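PLP-Dependent L-Arginine Hydroxylase MppP (Streptomyces wadayamensis, PDB 6C9B) is a PLP-dependent oxidase that acts on L-arginine, forming 4-hydroxy-2-ketoarginine and 2-ketoarginine, and binds the hydroxylated keto acid in its pocket. Local coordinates at residues 114-119 against 336-341; 108-113 against 152-157. All blocks are in the same frame, centred on the assembly; numbering follows the deposited sequence.

How the contacts relate
The two contacts share one run of chain: strand 107-112 belongs to contact 2, and the turn and helix that follow it belong to contact 1. Contact 2 is wholly buried inside the seven-stranded sheet, built from regular parallel backbone bonds with apolar side chains. Contact 1, mostly buried but with Gln338 and Trp341 partly exposed, stands past the strand end, next to the ligand, where a loop between two strands of the five-stranded sheet meets the start of helix 116-124. Its chemistry is mixed: a single backbone bond, a CH-pi contact on an indole, and polar side chains whose hydrogen bonds lead outside the contact. Two hydrogen bonds tie the contacts together, one between the hydroxyls of Thr114 and Thr156, the other from the indole N-H of Trp341 to the backbone O of Val111.

Contact 1: residues 114-119 against 336-341; sequences TFDNIA and CRQFHW. With EGV ((4S)-5-carbamimidamido-4-hydroxy-2-oxopentanoic acid), chain F.
Trp341 packs against both Ala119 and Thr114, and the two meet different parts of its indole. Its CB lies beside the CB of Ala119. Its CG, set between the backbone N and the carbonyl carbon (chi1 54°), comes to 3.7 Å from Ala119 CB, and this methyl rests over one face of the five-membered ring in a CH-pi contact, 4.0 Å from the centroid. Further out, CD1 and NE1 meet Thr114: Thr114 CG2 approaches obliquely, 3.8 Å from Trp341 NE1, while the indole N-H, on the same five-membered ring, is hydrogen-bonded to Val111 O.

The backbones are joined by one bond, from Thr114 N to Phe339 O (3.1 Å), whose N-H...O angle of 148° is moderately bent. Phe339 presents a ring edge to Phe115, with CD1 3.9 Å from Phe115 CA. Asp116 rests CB on Gln338 O (3.2 Å), its carboxylate lying alongside the Gln338 side chain and held by Leu11 N; Gln338 NE2 donates to Lys8 O.

The Phe115 ring faces the active site: the keto acid lies over one face, its O13 3.0 Å from Phe115 CZ, and Asn117 N sits over the centre of the opposite face. Asn117 ND2 is hydrogen-bonded to Ser91 OG and to Asp249 O of the second subunit. Asp116, between these two pocket residues, is a magnesium ligand seen in a crystal structure of this protein, though no ion is bound to this chain here. With its polar ends taken up by the N-terminal segment and its packing on Trp341 apolar, the turn carrying Phe115 and Asn117 is braced from outside the pocket.

Contact 2: residues 108-113 against 152-157; sequences VALVHP and CVFVTT
Ala109 lies in the close-knit part of this parallel strand pair, bonded to Cys152 and Phe154, the residues flanking Val153. Its N donates to Cys152 O (2.9 Å), and its O accepts from Phe154 N at 2.7 Å, nearly in line with the carbonyl. The third rung, Val111 N to Phe154 O, is longer at 3.2 Å yet almost straight at the acceptor (177°). Side chains alternate between the two faces of the sheet: Val108, Leu110, Cys152 and Phe154 share one, where Leu110 and Phe154 run side by side and Leu110 CD1 comes 3.5 Å from Phe154 CD1. Ala109 and Val153 occupy the other.

At Val111 the strands begin to diverge, the CA atoms of Val111 and Val155 being 5.6 Å apart. Here Val111 CG1, held between its backbone N and carbonyl carbon (chi1 63°), lies 3.7 Å from Thr156 N, a buried amide without a hydrogen-bond partner in the model. This looser end is still enclosed by protein.

In the seven-stranded sheet of the aminotransferase-like fold, strand 128-133 flanks strand 107-112 and strand 184-188 flanks strand 152-156, while helices 90-101 and 116-124 cover the Leu110-Phe154 face.

Contact 1: residues 114-119 against 336-341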
loop_
_atom_site.group_PDB
_atom_site.type_symbol
_atom_site.label_atom_id
_atom_site.label_comp_id
_atom_site.label_asym_id
_atom_site.label_seq_id
_atom_site.Cartn_x
_atom_site.Cartn_y
_atom_site.Cartn_z
ATOM N N THR B 114 -11.960 -14.524 11.742
ATOM C CA THR B 114 -10.707 -13.782 11.693
ATOM C C THR B 114 -11.003 -12.446 11.027
ATOM O O THR B 114 -12.121 -12.189 10.573
ATOM C CB THR B 114 -9.579 -14.586 11.010
ATOM O OG1 THR B 114 -8.300 -14.053 11.410
ATOM C CG2 THR B 114 -9.692 -14.601 9.508
ATOM N N PHE B 115 -9.996 -11.590 10.984
ATOM C CA PHE B 115 -10.155 -10.276 10.372
ATOM C C PHE B 115 -10.567 -10.452 8.905
ATOM O O PHE B 115 -9.937 -11.214 8.162
ATOM C CB PHE B 115 -8.842 -9.500 10.495
ATOM C CG PHE B 115 -8.824 -8.204 9.747
ATOM C CD1 PHE B 115 -9.943 -7.381 9.725
ATOM C CD2 PHE B 115 -7.680 -7.806 9.068
ATOM C CE1 PHE B 115 -9.929 -6.177 9.027
ATOM C CE2 PHE B 115 -7.648 -6.603 8.386
ATOM C CZ PHE B 115 -8.781 -5.789 8.357
ATOM N N ASP B 116 -11.647 -9.783 8.505
ATOM C CA ASP B 116 -12.358 -10.235 7.312
ATOM C C ASP B 116 -11.599 -9.921 6.039
ATOM O O ASP B 116 -11.848 -10.584 5.016
ATOM C CB ASP B 116 -13.809 -9.689 7.245
ATOM C CG ASP B 116 -13.916 -8.145 7.075
ATOM O OD1 ASP B 116 -12.938 -7.420 7.299
ATOM O OD2 ASP B 116 -15.019 -7.685 6.706
ATOM N N ASN B 117 -10.620 -9.019 6.067
ATOM C CA ASN B 117 -10.010 -8.715 4.791
ATOM C C ASN B 117 -9.082 -9.848 4.349
ATOM O O ASN B 117 -8.850 -9.987 3.144
ATOM C CB ASN B 117 -9.328 -7.350 4.798
ATOM C CG ASN B 117 -7.965 -7.373 5.342
ATOM O OD1 ASN B 117 -7.602 -8.231 6.141
ATOM N ND2 ASN B 117 -7.176 -6.384 4.935
ATOM N N ILE B 118 -8.628 -10.708 5.274
ATOM C CA ILE B 118 -7.881 -11.907 4.875
ATOM C C ILE B 118 -8.746 -12.757 3.954
ATOM O O ILE B 118 -8.335 -13.145 2.850
ATOM C CB ILE B 118 -7.419 -12.706 6.108
ATOM C CG1 ILE B 118 -6.381 -11.915 6.926
ATOM C CG2 ILE B 118 -6.774 -14.017 5.687
ATOM C CD1 ILE B 118 -6.162 -12.451 8.328
ATOM N N ALA B 119 -9.980 -13.035 4.399
ATOM C CA ALA B 119 -10.908 -13.824 3.597
ATOM C C ALA B 119 -11.231 -13.119 2.300
ATOM O O ALA B 119 -11.301 -13.745 1.237
ATOM C CB ALA B 119 -12.209 -14.083 4.380
ATOM N N CYS B 336 -19.808 -7.507 15.043
ATOM C CA CYS B 336 -18.891 -8.620 14.861
ATOM C C CYS B 336 -19.240 -9.543 13.702
ATOM O O CYS B 336 -18.430 -10.423 13.400
ATOM C CB CYS B 336 -18.812 -9.451 16.131
ATOM S SG CYS B 336 -17.591 -8.766 17.232
ATOM N N ARG B 337 -20.434 -9.423 13.110
ATOM C CA ARG B 337 -20.867 -10.377 12.089
ATOM C C ARG B 337 -19.768 -10.690 11.102
ATOM O O ARG B 337 -19.520 -11.857 10.775
ATOM C CB ARG B 337 -22.070 -9.842 11.313
ATOM C CG ARG B 337 -23.410 -10.031 11.971
ATOM C CD ARG B 337 -24.522 -9.421 11.105
ATOM N NE ARG B 337 -24.643 -10.032 9.773
ATOM C CZ ARG B 337 -25.391 -11.096 9.480
ATOM N NH1 ARG B 337 -26.088 -11.718 10.419
ATOM N NH2 ARG B 337 -25.427 -11.554 8.236
ATOM N N GLN B 338 -19.110 -9.661 10.592
ATOM C CA GLN B 338 -18.279 -9.904 9.418
ATOM C C GLN B 338 -16.921 -10.536 9.719
ATOM O O GLN B 338 -16.256 -10.963 8.768
ATOM C CB GLN B 338 -18.106 -8.619 8.653
ATOM C CG GLN B 338 -19.328 -8.393 7.746
ATOM C CD GLN B 338 -19.643 -6.943 7.501
ATOM O OE1 GLN B 338 -19.481 -6.095 8.378
ATOM N NE2 GLN B 338 -20.101 -6.647 6.293
ATOM N N PHE B 339 -16.500 -10.630 10.985
ATOM C CA PHE B 339 -15.369 -11.499 11.312
ATOM C C PHE B 339 -15.704 -12.960 11.077
ATOM O O PHE B 339 -14.799 -13.781 10.881
ATOM C CB PHE B 339 -14.968 -11.343 12.776
ATOM C CG PHE B 339 -14.437 -9.985 13.131
ATOM C CD1 PHE B 339 -13.121 -9.645 12.885
ATOM C CD2 PHE B 339 -15.257 -9.069 13.767
ATOM C CE1 PHE B 339 -12.635 -8.396 13.228
ATOM C CE2 PHE B 339 -14.776 -7.820 14.115
ATOM C CZ PHE B 339 -13.466 -7.484 13.847
ATOM N N HIS B 340 -16.987 -13.302 11.106
ATOM C CA HIS B 340 -17.421 -14.680 10.883
ATOM C C HIS B 340 -17.732 -14.819 9.400
ATOM O O HIS B 340 -18.882 -14.907 8.953
ATOM C CB HIS B 340 -18.598 -15.010 11.776
ATOM C CG HIS B 340 -18.273 -14.850 13.222
ATOM N ND1 HIS B 340 -17.887 -15.908 14.019
ATOM C CD2 HIS B 340 -18.215 -13.745 14.001
ATOM C CE1 HIS B 340 -17.649 -15.463 15.242
ATOM N NE2 HIS B 340 -17.821 -14.153 15.250
ATOM N N TRP B 341 -16.632 -14.827 8.644
ATOM C CA TRP B 341 -16.661 -14.652 7.203
ATOM C C TRP B 341 -17.319 -15.835 6.491
ATOM O O TRP B 341 -17.719 -15.698 5.341
ATOM C CB TRP B 341 -15.228 -14.420 6.695
ATOM C CG TRP B 341 -14.262 -15.488 7.124
ATOM C CD1 TRP B 341 -13.401 -15.450 8.192
ATOM C CD2 TRP B 341 -14.077 -16.775 6.501
ATOM N NE1 TRP B 341 -12.697 -16.650 8.286
ATOM C CE2 TRP B 341 -13.084 -17.466 7.249
ATOM C CE3 TRP B 341 -14.644 -17.399 5.389
ATOM C CZ2 TRP B 341 -12.661 -18.764 6.920
ATOM C CZ3 TRP B 341 -14.207 -18.684 5.048
ATOM C CH2 TRP B 341 -13.238 -19.349 5.826
HETATM C C10 EGV F . -8.916 -3.891 12.647
HETATM C C02 EGV F . -7.927 -1.812 8.153
HETATM C C03 EGV F . -8.106 -3.078 6.008
HETATM C C06 EGV F . -7.445 -2.777 9.218
HETATM C C07 EGV F . -8.622 -3.009 10.191
HETATM C C09 EGV F . -8.342 -4.103 11.254
HETATM N N01 EGV F . -8.736 -2.456 7.129
HETATM N N04 EGV F . -8.896 -3.695 5.008
HETATM N N05 EGV F . -6.792 -3.111 5.923
HETATM O O08 EGV F . -6.386 -2.232 9.895
HETATM O O11 EGV F . -8.553 -4.668 13.510
HETATM O O12 EGV F . -9.713 -2.968 12.900
HETATM O O13 EGV F . -7.686 -5.111 11.013
#

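Contact 2: residues 108-113 against 152-157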
loop_
_atom_site.group_PDB
_atom_site.type_symbol
_atom_site.label_atom_id
_atom_site.label_comp_id
_atom_site.label_asym_id
_atom_site.label_seq_id
_atom_site.Cartn_x
_atom_site.Cartn_y
_atom_site.Cartn_z
ATOM N N VAL B 108 -8.019 -22.856 0.314
ATOM C CA VAL B 108 -7.250 -22.476 1.500
ATOM C C VAL B 108 -8.091 -22.758 2.731
ATOM O O VAL B 108 -9.264 -22.380 2.776
ATOM C CB VAL B 108 -6.862 -20.982 1.454
ATOM C CG1 VAL B 108 -6.121 -20.532 2.689
ATOM C CG2 VAL B 108 -6.052 -20.692 0.216
ATOM N N ALA B 109 -7.506 -23.442 3.717
ATOM C CA ALA B 109 -8.142 -23.578 5.022
ATOM C C ALA B 109 -7.786 -22.341 5.836
ATOM O O ALA B 109 -6.610 -21.971 5.921
ATOM C CB ALA B 109 -7.679 -24.861 5.711
ATOM N N LEU B 110 -8.808 -21.657 6.372
ATOM C CA LEU B 110 -8.634 -20.379 7.035
ATOM C C LEU B 110 -9.340 -20.373 8.382
ATOM O O LEU B 110 -10.490 -20.818 8.490
ATOM C CB LEU B 110 -9.189 -19.238 6.179
ATOM C CG LEU B 110 -9.151 -17.838 6.758
ATOM C CD1 LEU B 110 -7.742 -17.358 7.033
ATOM C CD2 LEU B 110 -9.794 -16.904 5.793
ATOM N N VAL B 111 -8.638 -19.903 9.412
ATOM C CA VAL B 111 -9.260 -19.833 10.737
ATOM C C VAL B 111 -10.496 -18.935 10.694
ATOM O O VAL B 111 -10.551 -17.928 9.977
ATOM C CB VAL B 111 -8.246 -19.361 11.793
ATOM C CG1 VAL B 111 -7.745 -17.934 11.507
ATOM C CG2 VAL B 111 -8.853 -19.460 13.182
ATOM N N HIS B 112 -11.519 -19.329 11.450
ATOM C CA HIS B 112 -12.809 -18.662 11.439
ATOM C C HIS B 112 -13.255 -18.548 12.893
ATOM O O HIS B 112 -13.282 -19.558 13.604
ATOM C CB HIS B 112 -13.804 -19.492 10.620
ATOM C CG HIS B 112 -15.170 -18.899 10.524
ATOM N ND1 HIS B 112 -16.254 -19.396 11.225
ATOM C CD2 HIS B 112 -15.639 -17.869 9.785
ATOM C CE1 HIS B 112 -17.326 -18.681 10.928
ATOM N NE2 HIS B 112 -16.982 -17.753 10.057
ATOM N N PRO B 113 -13.594 -17.349 13.384
ATOM C CA PRO B 113 -13.553 -16.047 12.728
ATOM C C PRO B 113 -12.138 -15.539 12.584
ATOM O O PRO B 113 -11.211 -16.053 13.231
ATOM C CB PRO B 113 -14.358 -15.166 13.681
ATOM C CG PRO B 113 -13.990 -15.743 15.035
ATOM C CD PRO B 113 -13.971 -17.236 14.808
ATOM N N CYS B 152 -3.046 -24.582 1.196
ATOM C CA CYS B 152 -2.548 -23.640 2.191
ATOM C C CYS B 152 -3.481 -23.701 3.383
ATOM O O CYS B 152 -4.695 -23.837 3.215
ATOM C CB CYS B 152 -2.500 -22.218 1.642
ATOM S SG CYS B 152 -1.973 -20.969 2.786
ATOM N N VAL B 153 -2.884 -23.647 4.566
ATOM C CA VAL B 153 -3.580 -23.456 5.838
ATOM C C VAL B 153 -3.132 -22.107 6.353
ATOM O O VAL B 153 -1.927 -21.849 6.425
ATOM C CB VAL B 153 -3.224 -24.563 6.846
ATOM C CG1 VAL B 153 -3.869 -24.283 8.193
ATOM C CG2 VAL B 153 -3.649 -25.937 6.338
ATOM N N PHE B 154 -4.089 -21.230 6.656
ATOM C CA PHE B 154 -3.793 -19.851 7.043
ATOM C C PHE B 154 -4.299 -19.600 8.459
ATOM O O PHE B 154 -5.505 -19.734 8.722
ATOM C CB PHE B 154 -4.445 -18.881 6.071
ATOM C CG PHE B 154 -3.958 -17.466 6.212
ATOM C CD1 PHE B 154 -4.294 -16.702 7.326
ATOM C CD2 PHE B 154 -3.208 -16.893 5.237
ATOM C CE1 PHE B 154 -3.838 -15.393 7.440
ATOM C CE2 PHE B 154 -2.774 -15.590 5.346
ATOM C CZ PHE B 154 -3.079 -14.853 6.462
ATOM N N VAL B 155 -3.391 -19.196 9.358
ATOM C CA VAL B 155 -3.733 -18.976 10.762
ATOM C C VAL B 155 -3.302 -17.577 11.179
ATOM O O VAL B 155 -2.138 -17.193 11.007
ATOM C CB VAL B 155 -3.082 -20.014 11.694
ATOM C CG1 VAL B 155 -3.461 -19.727 13.176
ATOM C CG2 VAL B 155 -3.509 -21.420 11.322
ATOM N N THR B 156 -4.245 -16.823 11.720
ATOM C CA THR B 156 -3.968 -15.541 12.346
ATOM C C THR B 156 -3.692 -15.806 13.820
ATOM O O THR B 156 -4.533 -16.401 14.509
ATOM C CB THR B 156 -5.184 -14.637 12.167
ATOM O OG1 THR B 156 -5.540 -14.587 10.778
ATOM C CG2 THR B 156 -4.911 -13.220 12.680
ATOM N N THR B 157 -2.510 -15.413 14.304
ATOM C CA THR B 157 -2.162 -15.678 15.701
ATOM C C THR B 157 -1.239 -14.595 16.239
ATOM O O THR B 157 -0.194 -14.302 15.641
ATOM C CB THR B 157 -1.522 -17.060 15.889
ATOM O OG1 THR B 157 -1.168 -17.205 17.272
ATOM C CG2 THR B 157 -0.265 -17.248 15.009
#